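Local coordinates for protein-glutamine gamma-glutamyltransferase (Pagrus major, PDB 1G0D), which catalyses calcium-dependent acyl transfer from peptide-bound glutamine to lysine side chains and other primary amines, cross-linking or aminating proteins, at residues A[480-485]-A[580-585]; A[485-490]-A[545-550]; A[511-516]-A[556-561]. One frame throughout, in Å; residues are numbered along the deposited sequence.

Contact 1 (A[480-485]-A[580-585]); sequences AQPVFG and IPLSTP
Val483 and Ser583 face each other as a single beta bridge, and the hydrogen bonds run through their immediate neighbours. Ser583 N gives a nearly straight bond to Pro482 O, 3.0 Å long and in the carbonyl plane. Phe484 N returns one to Ser583 O, also in the carbonyl plane, at 2.7 Å. The same proline carbonyl accepts a second donor: Ser583 OG reaches Pro482 O at 3.1 Å from above the carbonyl plane, 42° out of it. A CA-H...O contact from Leu582 adds to this grip on one oxygen.

The apolar part lies at the ring of Pro482. Its CG meets Leu582 CD1 at 3.3 Å and Ile580 CG2 at 3.7 Å, the proline crossing each of the two side chains at about a right angle. Val483 touches Ser583 with both methyls: CG2 is 3.5 Å from Ser583 OG, while CG1, anti to its backbone N (chi1 179°), lies 3.5 Å from Ser583 O. The ring of Phe484 leads away, to meet His557 and, edge-to-face, Tyr546.

By similarity Ala480, Gln481 and Pro482, together with Ile580 and Pro581, belong to the GTP site, so the contact probably joins two walls of that pocket. The mainly backbone bonds fix the register of Val483 and Ser583, while the serine hydroxyl and the proline ring add contacts specific to their side chains.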
ATOM      1  N   ALA A 480      19.335  22.041   6.460  1.00 31.74           N
ATOM      2  CA  ALA A 480      20.366  20.986   6.431  1.00 35.40           C
ATOM      3  C   ALA A 480      19.898  19.606   6.893  1.00 36.15           C
ATOM      4  O   ALA A 480      20.713  18.833   7.404  1.00 39.58           O
ATOM      5  CB  ALA A 480      21.561  21.401   7.293  1.00 37.03           C
ATOM      6  N   GLN A 481      18.612  19.301   6.713  1.00 34.95           N
ATOM      7  CA  GLN A 481      18.023  18.025   7.136  1.00 33.67           C
ATOM      8  C   GLN A 481      18.368  17.728   8.583  1.00 31.05           C
ATOM      9  O   GLN A 481      19.183  16.855   8.858  1.00 34.76           O
ATOM     10  CB  GLN A 481      18.528  16.886   6.270  1.00 34.75           C
ATOM     11  CG  GLN A 481      18.132  17.015   4.838  1.00 43.28           C
ATOM     12  CD  GLN A 481      19.011  16.185   3.945  1.00 48.47           C
ATOM     13  OE1 GLN A 481      20.021  16.674   3.417  1.00 51.93           O
ATOM     14  NE2 GLN A 481      18.642  14.913   3.770  1.00 48.86           N
ATOM     15  N   PRO A 482      17.715  18.425   9.530  1.00 28.44           N
ATOM     16  CA  PRO A 482      17.959  18.248  10.970  1.00 24.98           C
ATOM     17  C   PRO A 482      17.593  16.907  11.531  1.00 24.49           C
ATOM     18  O   PRO A 482      16.699  16.236  11.006  1.00 25.60           O
ATOM     19  CB  PRO A 482      17.091  19.317  11.601  1.00 23.92           C
ATOM     20  CG  PRO A 482      15.964  19.460  10.624  1.00 22.56           C
ATOM     21  CD  PRO A 482      16.651  19.417   9.293  1.00 24.10           C
ATOM     22  N   VAL A 483      18.274  16.529  12.611  1.00 20.34           N
ATOM     23  CA  VAL A 483      17.972  15.288  13.294  1.00 21.43           C
ATOM     24  C   VAL A 483      17.105  15.578  14.514  1.00 23.93           C
ATOM     25  O   VAL A 483      17.402  16.486  15.260  1.00 31.23           O
ATOM     26  CB  VAL A 483      19.239  14.624  13.799  1.00 19.84           C
ATOM     27  CG1 VAL A 483      18.884  13.320  14.555  1.00 14.41           C
ATOM     28  CG2 VAL A 483      20.159  14.369  12.636  1.00 21.20           C
ATOM     29  N   PHE A 484      16.036  14.824  14.719  1.00 25.95           N
ATOM     30  CA  PHE A 484      15.193  15.043  15.886  1.00 24.73           C
ATOM     31  C   PHE A 484      16.080  15.054  17.121  1.00 27.69           C
ATOM     32  O   PHE A 484      16.958  14.190  17.263  1.00 28.20           O
ATOM     33  CB  PHE A 484      14.165  13.928  16.036  1.00 24.74           C
ATOM     34  CG  PHE A 484      13.242  14.125  17.192  1.00 25.11           C
ATOM     35  CD1 PHE A 484      12.451  15.263  17.265  1.00 24.91           C
ATOM     36  CD2 PHE A 484      13.174  13.190  18.223  1.00 26.99           C
ATOM     37  CE1 PHE A 484      11.594  15.467  18.354  1.00 27.30           C
ATOM     38  CE2 PHE A 484      12.321  13.386  19.319  1.00 27.63           C
ATOM     39  CZ  PHE A 484      11.531  14.531  19.382  1.00 24.99           C
ATOM     40  N   GLY A 485      15.829  16.026  18.004  1.00 26.53           N
ATOM     41  CA  GLY A 485      16.603  16.192  19.223  1.00 26.74           C
ATOM     42  C   GLY A 485      17.451  17.465  19.183  1.00 28.33           C
ATOM     43  O   GLY A 485      17.844  17.983  20.224  1.00 30.73           O
ATOM     44  N   ILE A 580       9.572  20.251   6.989  1.00 24.45           N
ATOM     45  CA  ILE A 580      10.819  19.680   7.410  1.00 23.74           C
ATOM     46  C   ILE A 580      10.656  18.421   8.228  1.00 26.56           C
ATOM     47  O   ILE A 580      10.106  18.446   9.311  1.00 29.25           O
ATOM     48  CB  ILE A 580      11.628  20.687   8.222  1.00 22.19           C
ATOM     49  CG1 ILE A 580      11.680  22.015   7.476  1.00 22.09           C
ATOM     50  CG2 ILE A 580      13.044  20.175   8.436  1.00 24.28           C
ATOM     51  CD1 ILE A 580      12.535  23.082   8.139  1.00 22.44           C
ATOM     52  N   PRO A 581      11.060  17.271   7.671  1.00 29.71           N
ATOM     53  CA  PRO A 581      10.958  16.033   8.432  1.00 29.30           C
ATOM     54  C   PRO A 581      12.272  15.842   9.259  1.00 28.83           C
ATOM     55  O   PRO A 581      13.363  15.652   8.703  1.00 31.07           O
ATOM     56  CB  PRO A 581      10.754  14.979   7.344  1.00 26.53           C
ATOM     57  CG  PRO A 581      11.200  15.616   6.069  1.00 25.71           C
ATOM     58  CD  PRO A 581      11.549  17.030   6.307  1.00 28.67           C
ATOM     59  N   LEU A 582      12.169  15.936  10.581  1.00 26.16           N
ATOM     60  CA  LEU A 582      13.339  15.786  11.438  1.00 27.76           C
ATOM     61  C   LEU A 582      13.621  14.280  11.565  1.00 31.31           C
ATOM     62  O   LEU A 582      12.723  13.515  11.931  1.00 32.50           O
ATOM     63  CB  LEU A 582      13.066  16.418  12.814  1.00 24.79           C
ATOM     64  CG  LEU A 582      13.242  17.921  13.089  1.00 20.75           C
ATOM     65  CD1 LEU A 582      13.026  18.715  11.877  1.00 20.82           C
ATOM     66  CD2 LEU A 582      12.246  18.363  14.096  1.00 17.68           C
ATOM     67  N   SER A 583      14.865  13.865  11.283  1.00 32.33           N
ATOM     68  CA  SER A 583      15.250  12.442  11.298  1.00 31.90           C
ATOM     69  C   SER A 583      15.411  11.723  12.622  1.00 32.29           C
ATOM     70  O   SER A 583      15.702  12.343  13.626  1.00 37.02           O
ATOM     71  CB  SER A 583      16.549  12.219  10.491  1.00 31.57           C
ATOM     72  OG  SER A 583      17.515  13.248  10.625  1.00 33.19           O
ATOM     73  N   THR A 584      15.214  10.403  12.613  1.00 32.08           N
ATOM     74  CA  THR A 584      15.408   9.584  13.808  1.00 32.38           C
ATOM     75  C   THR A 584      16.661   8.752  13.512  1.00 33.10           C
ATOM     76  O   THR A 584      17.025   8.554  12.350  1.00 33.83           O
ATOM     77  CB  THR A 584      14.222   8.658  14.101  1.00 32.30           C
ATOM     78  OG1 THR A 584      13.744   8.093  12.877  1.00 39.64           O
ATOM     79  CG2 THR A 584      13.092   9.435  14.781  1.00 32.64           C
ATOM     80  N   PRO A 585      17.347   8.259  14.549  1.00 33.56           N
ATOM     81  CA  PRO A 585      18.541   7.486  14.199  1.00 30.65           C
ATOM     82  C   PRO A 585      18.178   6.248  13.413  1.00 26.65           C
ATOM     83  O   PRO A 585      17.055   5.761  13.523  1.00 26.98           O
ATOM     84  CB  PRO A 585      19.179   7.157  15.551  1.00 30.69           C
ATOM     85  CG  PRO A 585      18.065   7.291  16.567  1.00 31.06           C
ATOM     86  CD  PRO A 585      17.108   8.315  16.004  1.00 34.80           C
TER

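Contact 2 (A[485-490]-A[545-550]); sequences GTDFDV and HYDDYV
Asp487 and Tyr546 meet at the start of helix 546-549, where Tyr546 N donates to Asp487 OD1 at 2.8 Å in a bond of 165°. The carboxylate oxygen is met on its anti side; the helix start would probably favour its negative charge, and nearby Asp547 would probably offset this. Asp487 CB lies 3.7 Å from His545 CD2, with CG against the same atom, the carboxylate and ring planes 54° apart. The carbonyl of His545, the N-cap residue, takes the N-H groups of both Asp548 and Tyr549. Water 1 lies between two acids, donating to Asp547 OD2 at 2.9 Å and weakly to Asp487 OD1; it cannot serve every acceptor near it at once.

Tyr549 OH donates to Thr486 O at 2.5 Å and accepts a bent bond (138°) from Gly485 N at 3.2 Å, both near the ring plane at its edge. Tyr546 CB rests 3.4 Å from Gly485 O, and the Tyr546 hydroxyl is held by Arg669. Phe488 CE1 touches Tyr549 CE2 at 3.6 Å, the rings oblique.

Strand 488-496 pairs with strand 536-544, the short helix follows that second strand directly, and Phe488 and Tyr549 both lean on Ile559 of strand 558-566.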
ATOM      1  N   GLY A 485      15.829  16.026  18.004  1.00 26.53           N
ATOM      2  CA  GLY A 485      16.603  16.192  19.223  1.00 26.74           C
ATOM      3  C   GLY A 485      17.451  17.465  19.183  1.00 28.33           C
ATOM      4  O   GLY A 485      17.844  17.983  20.224  1.00 30.73           O
ATOM      5  N   THR A 486      17.711  17.997  17.992  1.00 27.16           N
ATOM      6  CA  THR A 486      18.551  19.183  17.871  1.00 29.20           C
ATOM      7  C   THR A 486      17.872  20.523  17.536  1.00 32.05           C
ATOM      8  O   THR A 486      16.761  20.563  16.984  1.00 33.09           O
ATOM      9  CB  THR A 486      19.692  18.927  16.822  1.00 29.05           C
ATOM     10  OG1 THR A 486      19.186  19.097  15.498  1.00 26.43           O
ATOM     11  CG2 THR A 486      20.234  17.507  16.934  1.00 28.66           C
ATOM     12  N   ASP A 487      18.540  21.623  17.899  1.00 30.52           N
ATOM     13  CA  ASP A 487      18.033  22.950  17.577  1.00 31.77           C
ATOM     14  C   ASP A 487      18.703  23.228  16.256  1.00 30.77           C
ATOM     15  O   ASP A 487      19.855  22.867  16.076  1.00 32.34           O
ATOM     16  CB  ASP A 487      18.523  24.025  18.538  1.00 38.32           C
ATOM     17  CG  ASP A 487      18.545  23.595  19.975  1.00 40.79           C
ATOM     18  OD1 ASP A 487      17.607  22.911  20.450  1.00 43.26           O
ATOM     19  OD2 ASP A 487      19.527  23.988  20.639  1.00 46.20           O
ATOM     20  N   PHE A 488      18.039  23.905  15.336  1.00 30.43           N
ATOM     21  CA  PHE A 488      18.687  24.143  14.049  1.00 28.76           C
ATOM     22  C   PHE A 488      18.222  25.414  13.400  1.00 26.77           C
ATOM     23  O   PHE A 488      17.279  26.037  13.841  1.00 26.82           O
ATOM     24  CB  PHE A 488      18.380  22.973  13.097  1.00 31.20           C
ATOM     25  CG  PHE A 488      16.894  22.678  12.960  1.00 28.66           C
ATOM     26  CD1 PHE A 488      16.262  21.772  13.821  1.00 27.33           C
ATOM     27  CD2 PHE A 488      16.122  23.341  12.004  1.00 24.46           C
ATOM     28  CE1 PHE A 488      14.876  21.544  13.736  1.00 26.48           C
ATOM     29  CE2 PHE A 488      14.746  23.117  11.921  1.00 25.35           C
ATOM     30  CZ  PHE A 488      14.124  22.221  12.785  1.00 23.21           C
ATOM     31  N   ASP A 489      18.874  25.775  12.315  1.00 27.54           N
ATOM     32  CA  ASP A 489      18.484  26.967  11.607  1.00 30.95           C
ATOM     33  C   ASP A 489      17.883  26.562  10.282  1.00 33.66           C
ATOM     34  O   ASP A 489      18.242  25.517   9.721  1.00 36.01           O
ATOM     35  CB  ASP A 489      19.685  27.862  11.321  1.00 31.74           C
ATOM     36  CG  ASP A 489      20.542  28.108  12.542  1.00 34.35           C
ATOM     37  OD1 ASP A 489      21.754  28.353  12.355  1.00 37.83           O
ATOM     38  OD2 ASP A 489      20.017  28.058  13.677  1.00 36.89           O
ATOM     39  N   VAL A 490      16.954  27.388   9.805  1.00 32.00           N
ATOM     40  CA  VAL A 490      16.290  27.215   8.517  1.00 30.22           C
ATOM     41  C   VAL A 490      16.444  28.570   7.840  1.00 31.89           C
ATOM     42  O   VAL A 490      16.026  29.576   8.394  1.00 34.54           O
ATOM     43  CB  VAL A 490      14.753  26.969   8.671  1.00 25.34           C
ATOM     44  CG1 VAL A 490      14.103  27.010   7.320  1.00 19.70           C
ATOM     45  CG2 VAL A 490      14.485  25.635   9.345  1.00 26.71           C
ATOM     46  N   HIS A 545      14.208  25.228  18.097  1.00 32.64           N
ATOM     47  CA  HIS A 545      14.869  24.530  19.216  1.00 31.97           C
ATOM     48  C   HIS A 545      14.116  23.324  19.721  1.00 32.64           C
ATOM     49  O   HIS A 545      12.896  23.321  19.791  1.00 32.55           O
ATOM     50  CB  HIS A 545      15.046  25.457  20.408  1.00 34.58           C
ATOM     51  CG  HIS A 545      15.811  26.695  20.094  1.00 37.07           C
ATOM     52  ND1 HIS A 545      15.213  27.826  19.583  1.00 37.88           N
ATOM     53  CD2 HIS A 545      17.123  26.988  20.229  1.00 37.72           C
ATOM     54  CE1 HIS A 545      16.125  28.766  19.420  1.00 41.22           C
ATOM     55  NE2 HIS A 545      17.294  28.283  19.805  1.00 42.38           N
ATOM     56  N   TYR A 546      14.864  22.322  20.143  1.00 32.38           N
ATOM     57  CA  TYR A 546      14.254  21.111  20.601  1.00 31.91           C
ATOM     58  C   TYR A 546      13.208  21.274  21.660  1.00 35.08           C
ATOM     59  O   TYR A 546      12.084  20.842  21.466  1.00 40.62           O
ATOM     60  CB  TYR A 546      15.302  20.135  21.100  1.00 26.76           C
ATOM     61  CG  TYR A 546      14.681  18.866  21.603  1.00 26.13           C
ATOM     62  CD1 TYR A 546      13.953  18.040  20.750  1.00 25.77           C
ATOM     63  CD2 TYR A 546      14.818  18.478  22.932  1.00 29.77           C
ATOM     64  CE1 TYR A 546      13.378  16.858  21.206  1.00 25.84           C
ATOM     65  CE2 TYR A 546      14.237  17.284  23.406  1.00 30.87           C
ATOM     66  CZ  TYR A 546      13.521  16.487  22.533  1.00 27.17           C
ATOM     67  OH  TYR A 546      12.927  15.335  22.987  1.00 30.01           O
ATOM     68  N   ASP A 547      13.560  21.897  22.776  1.00 41.00           N
ATOM     69  CA  ASP A 547      12.617  22.045  23.891  1.00 42.53           C
ATOM     70  C   ASP A 547      11.378  22.828  23.533  1.00 40.80           C
ATOM     71  O   ASP A 547      10.410  22.837  24.285  1.00 39.85           O
ATOM     72  CB  ASP A 547      13.301  22.682  25.091  1.00 49.84           C
ATOM     73  CG  ASP A 547      14.517  23.486  24.697  1.00 58.34           C
ATOM     74  OD1 ASP A 547      14.444  24.741  24.720  1.00 65.15           O
ATOM     75  OD2 ASP A 547      15.548  22.859  24.356  1.00 63.35           O
ATOM     76  N   ASP A 548      11.411  23.482  22.381  1.00 39.84           N
ATOM     77  CA  ASP A 548      10.264  24.235  21.906  1.00 39.04           C
ATOM     78  C   ASP A 548       9.417  23.282  21.063  1.00 37.31           C
ATOM     79  O   ASP A 548       8.241  23.062  21.344  1.00 38.59           O
ATOM     80  CB  ASP A 548      10.703  25.408  21.014  1.00 46.28           C
ATOM     81  CG  ASP A 548      11.229  26.620  21.803  1.00 50.19           C
ATOM     82  OD1 ASP A 548      10.895  26.764  23.002  1.00 53.88           O
ATOM     83  OD2 ASP A 548      11.980  27.431  21.198  1.00 51.91           O
ATOM     84  N   TYR A 549      10.018  22.702  20.029  1.00 36.01           N
ATOM     85  CA  TYR A 549       9.253  21.811  19.165  1.00 34.74           C
ATOM     86  C   TYR A 549       8.929  20.429  19.667  1.00 33.19           C
ATOM     87  O   TYR A 549       8.146  19.762  19.016  1.00 34.79           O
ATOM     88  CB  TYR A 549       9.835  21.715  17.723  1.00 29.79           C
ATOM     89  CG  TYR A 549      11.136  20.951  17.527  1.00 23.49           C
ATOM     90  CD1 TYR A 549      11.245  19.598  17.860  1.00 17.34           C
ATOM     91  CD2 TYR A 549      12.273  21.613  17.070  1.00 20.33           C
ATOM     92  CE1 TYR A 549      12.448  18.936  17.757  1.00 14.21           C
ATOM     93  CE2 TYR A 549      13.484  20.960  16.968  1.00 18.51           C
ATOM     94  CZ  TYR A 549      13.570  19.624  17.322  1.00 20.70           C
ATOM     95  OH  TYR A 549      14.813  19.008  17.295  1.00 22.67           O
ATOM     96  N   VAL A 550       9.487  19.976  20.787  1.00 32.26           N
ATOM     97  CA  VAL A 550       9.103  18.638  21.265  1.00 33.83           C
ATOM     98  C   VAL A 550       7.655  18.722  21.676  1.00 37.02           C
ATOM     99  O   VAL A 550       6.910  17.750  21.626  1.00 40.45           O
ATOM    100  CB  VAL A 550       9.792  18.201  22.535  1.00 31.12           C
ATOM    101  CG1 VAL A 550      10.387  16.838  22.334  1.00 32.09           C
ATOM    102  CG2 VAL A 550      10.776  19.225  22.977  1.00 29.46           C
TER
HETATM  103  O   HOH W   1      17.969  24.019  23.144  1.00 50.63           O

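Contact 3 (A[511-516]-A[556-561]); sequences MAVTYN and HHLIRV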
ATOM      1  N   MET A 511       5.390  26.022  12.330  1.00 24.95           N
ATOM      2  CA  MET A 511       4.402  25.332  13.155  1.00 22.69           C
ATOM      3  C   MET A 511       4.559  23.850  12.952  1.00 20.43           C
ATOM      4  O   MET A 511       4.931  23.433  11.872  1.00 21.94           O
ATOM      5  CB  MET A 511       3.005  25.713  12.710  1.00 23.21           C
ATOM      6  CG  MET A 511       2.554  24.907  11.519  1.00 25.63           C
ATOM      7  SD  MET A 511       1.433  25.801  10.428  1.00 33.94           S
ATOM      8  CE  MET A 511       2.371  27.348  10.304  1.00 35.21           C
ATOM      9  N   ALA A 512       4.266  23.058  13.979  1.00 18.50           N
ATOM     10  CA  ALA A 512       4.362  21.607  13.855  1.00 19.15           C
ATOM     11  C   ALA A 512       3.175  21.160  12.996  1.00 21.55           C
ATOM     12  O   ALA A 512       2.152  21.857  12.916  1.00 22.33           O
ATOM     13  CB  ALA A 512       4.310  20.952  15.213  1.00 18.11           C
ATOM     14  N   VAL A 513       3.309  20.000  12.357  1.00 21.21           N
ATOM     15  CA  VAL A 513       2.273  19.485  11.452  1.00 17.66           C
ATOM     16  C   VAL A 513       2.240  17.936  11.432  1.00 17.06           C
ATOM     17  O   VAL A 513       3.142  17.264  11.993  1.00 17.44           O
ATOM     18  CB  VAL A 513       2.588  20.022  10.043  1.00 17.21           C
ATOM     19  CG1 VAL A 513       3.019  18.908   9.155  1.00 20.13           C
ATOM     20  CG2 VAL A 513       1.423  20.776   9.470  1.00 21.51           C
ATOM     21  N   THR A 514       1.193  17.371  10.829  1.00 15.55           N
ATOM     22  CA  THR A 514       1.098  15.907  10.689  1.00 15.45           C
ATOM     23  C   THR A 514       1.179  15.654   9.195  1.00 16.96           C
ATOM     24  O   THR A 514       0.918  16.571   8.395  1.00 18.11           O
ATOM     25  CB  THR A 514      -0.228  15.295  11.180  1.00 12.87           C
ATOM     26  OG1 THR A 514      -1.306  15.738  10.352  1.00 16.43           O
ATOM     27  CG2 THR A 514      -0.490  15.662  12.606  1.00 16.74           C
ATOM     28  N   TYR A 515       1.531  14.436   8.786  1.00 18.18           N
ATOM     29  CA  TYR A 515       1.633  14.211   7.350  1.00 16.13           C
ATOM     30  C   TYR A 515       0.319  14.555   6.676  1.00 15.63           C
ATOM     31  O   TYR A 515       0.343  15.145   5.605  1.00 16.95           O
ATOM     32  CB  TYR A 515       2.093  12.784   7.008  1.00 12.21           C
ATOM     33  CG  TYR A 515       1.010  11.787   6.717  1.00 12.19           C
ATOM     34  CD1 TYR A 515       0.434  11.038   7.740  1.00 14.24           C
ATOM     35  CD2 TYR A 515       0.607  11.526   5.412  1.00 15.01           C
ATOM     36  CE1 TYR A 515      -0.515  10.037   7.475  1.00 14.82           C
ATOM     37  CE2 TYR A 515      -0.362  10.508   5.126  1.00 15.64           C
ATOM     38  CZ  TYR A 515      -0.909   9.775   6.171  1.00 17.00           C
ATOM     39  OH  TYR A 515      -1.838   8.785   5.929  1.00 20.27           O
ATOM     40  N   ASN A 516      -0.825  14.239   7.291  1.00 14.91           N
ATOM     41  CA  ASN A 516      -2.079  14.600   6.634  1.00 14.49           C
ATOM     42  C   ASN A 516      -2.501  16.038   6.838  1.00 17.39           C
ATOM     43  O   ASN A 516      -3.683  16.355   6.858  1.00 19.33           O
ATOM     44  CB  ASN A 516      -3.256  13.661   6.965  1.00  7.63           C
ATOM     45  CG  ASN A 516      -3.467  13.424   8.422  1.00  8.41           C
ATOM     46  OD1 ASN A 516      -4.599  13.303   8.854  1.00 20.35           O
ATOM     47  ND2 ASN A 516      -2.417  13.310   9.180  1.00  8.95           N
ATOM     48  N   HIS A 556       5.957  11.690  13.477  1.00 19.30           N
ATOM     49  CA  HIS A 556       6.683  11.900  12.230  1.00 19.72           C
ATOM     50  C   HIS A 556       7.650  13.067  12.355  1.00 19.24           C
ATOM     51  O   HIS A 556       8.417  13.334  11.445  1.00 22.50           O
ATOM     52  CB  HIS A 556       5.719  12.121  11.037  1.00 16.67           C
ATOM     53  CG  HIS A 556       5.133  10.849  10.464  1.00 21.61           C
ATOM     54  ND1 HIS A 556       5.430   9.594  10.952  1.00 22.83           N
ATOM     55  CD2 HIS A 556       4.231  10.654   9.470  1.00 23.74           C
ATOM     56  CE1 HIS A 556       4.738   8.680  10.290  1.00 22.82           C
ATOM     57  NE2 HIS A 556       4.003   9.298   9.386  1.00 24.83           N
ATOM     58  N   HIS A 557       7.617  13.775  13.474  1.00 19.77           N
ATOM     59  CA  HIS A 557       8.551  14.892  13.665  1.00 18.08           C
ATOM     60  C   HIS A 557       8.598  15.898  12.501  1.00 17.20           C
ATOM     61  O   HIS A 557       9.678  16.197  11.969  1.00 16.33           O
ATOM     62  CB  HIS A 557       9.973  14.345  13.905  1.00 16.95           C
ATOM     63  CG  HIS A 557      10.007  13.054  14.658  1.00 13.98           C
ATOM     64  ND1 HIS A 557      10.134  12.996  16.030  1.00 18.04           N
ATOM     65  CD2 HIS A 557       9.886  11.775  14.242  1.00 14.60           C
ATOM     66  CE1 HIS A 557      10.087  11.739  16.426  1.00 13.36           C
ATOM     67  NE2 HIS A 557       9.937  10.976  15.357  1.00 18.55           N
ATOM     68  N   LEU A 558       7.435  16.445  12.135  1.00 18.85           N
ATOM     69  CA  LEU A 558       7.326  17.399  11.026  1.00 15.80           C
ATOM     70  C   LEU A 558       7.099  18.881  11.389  1.00 18.71           C
ATOM     71  O   LEU A 558       6.274  19.226  12.239  1.00 19.75           O
ATOM     72  CB  LEU A 558       6.190  16.965  10.117  1.00 17.88           C
ATOM     73  CG  LEU A 558       6.342  15.780   9.187  1.00 19.42           C
ATOM     74  CD1 LEU A 558       4.925  15.321   8.851  1.00 17.49           C
ATOM     75  CD2 LEU A 558       7.148  16.162   7.915  1.00 19.90           C
ATOM     76  N   ILE A 559       7.804  19.767  10.700  1.00 18.97           N
ATOM     77  CA  ILE A 559       7.657  21.182  10.940  1.00 18.21           C
ATOM     78  C   ILE A 559       7.406  21.889   9.621  1.00 19.26           C
ATOM     79  O   ILE A 559       8.263  21.920   8.741  1.00 23.20           O
ATOM     80  CB  ILE A 559       8.931  21.753  11.628  1.00 23.70           C
ATOM     81  CG1 ILE A 559       8.945  21.321  13.106  1.00 24.77           C
ATOM     82  CG2 ILE A 559       8.968  23.283  11.514  1.00 19.95           C
ATOM     83  CD1 ILE A 559      10.267  21.478  13.775  1.00 23.98           C
ATOM     84  N   ARG A 560       6.223  22.464   9.475  1.00 17.19           N
ATOM     85  CA  ARG A 560       5.910  23.173   8.249  1.00 19.23           C
ATOM     86  C   ARG A 560       6.344  24.633   8.373  1.00 22.20           C
ATOM     87  O   ARG A 560       5.823  25.353   9.205  1.00 28.60           O
ATOM     88  CB  ARG A 560       4.411  23.107   7.995  1.00 15.37           C
ATOM     89  CG  ARG A 560       3.975  23.530   6.606  1.00 15.05           C
ATOM     90  CD  ARG A 560       2.534  23.127   6.413  1.00 16.14           C
ATOM     91  NE  ARG A 560       2.402  21.706   6.121  1.00 19.03           N
ATOM     92  CZ  ARG A 560       1.249  21.095   5.858  1.00 19.79           C
ATOM     93  NH1 ARG A 560       1.225  19.790   5.595  1.00 12.43           N
ATOM     94  NH2 ARG A 560       0.117  21.787   5.862  1.00 19.93           N
ATOM     95  N   VAL A 561       7.310  25.062   7.569  1.00 22.43           N
ATOM     96  CA  VAL A 561       7.765  26.447   7.590  1.00 20.19           C
ATOM     97  C   VAL A 561       7.130  27.167   6.413  1.00 20.68           C
ATOM     98  O   VAL A 561       7.062  26.607   5.321  1.00 21.10           O
ATOM     99  CB  VAL A 561       9.285  26.527   7.448  1.00 22.59           C
ATOM    100  CG1 VAL A 561       9.742  27.983   7.435  1.00 20.59           C
ATOM    101  CG2 VAL A 561       9.937  25.763   8.587  1.00 21.79           C
TER
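Arg560 reaches Val513 through a chain that starts extended, CG anti to the backbone N (chi1 -167°), and then bends at chi3 (-78°), which swings NE round. One face of the guanidinium is covered by Val513 CG2, which sits over its centre, 3.6 Å from Arg560 CZ. Leu558 CD1 comes within 3.5 Å of Tyr515 N, while Leu558 CB packs on Val513 CG1 at 3.8 Å. Tyr515 and His556 lie side by side; Tyr515 CB meets the histidine edge in plane, 3.9 Å from His556 CD2.

The backbones pair antiparallel. Met511 N donates to Arg560 O at 3.2 Å, almost straight at 175°, and Arg560 N answers to Met511 O at 2.9 Å. Beyond the two segments the guanidinium forms a salt bridge with Asp326 and hydrogen bonds to Ser517, Asn330 and Asn579. An alanine in place of Arg560 would probably leave the charge of Asp326 without this mate and open a gap over Val513 CG2.

Strands 502-513 and 558-566 are neighbours in a mixed sheet, and the chain leaving the first carries Tyr515 to the active site. Tyr515, important for catalytic activity, stacks on Phe331, and the backbone N-H of the active-site Cys272 makes a weak hydrogen bond to its OH, an arrangement consistent with the latent form of transglutaminases, in which a beta-barrel loop covers the catalytic cysteine.

In the fold
Contact 3 is the buried member of the set, while contacts 1 and 2 are partly buried and lie farther from the centre of the chain. Contacts 1 and 3 reach one sheet, whose strands 558-566 and 573-581 are neighbours; Ile580 N and Ile559 O probably hydrogen-bond between them. By contrast, contact 2 packs on contact 3 through apolar side chains. Contacts 1 and 2 share Gly485 and meet where the Phe484 ring packs on Tyr546 and Tyr549. The chemistry varies with place: strand pairing and a buried guanidinium in contact 3, a single bridge between loop chains in contact 1, and a helix start with carboxylates and water in contact 2.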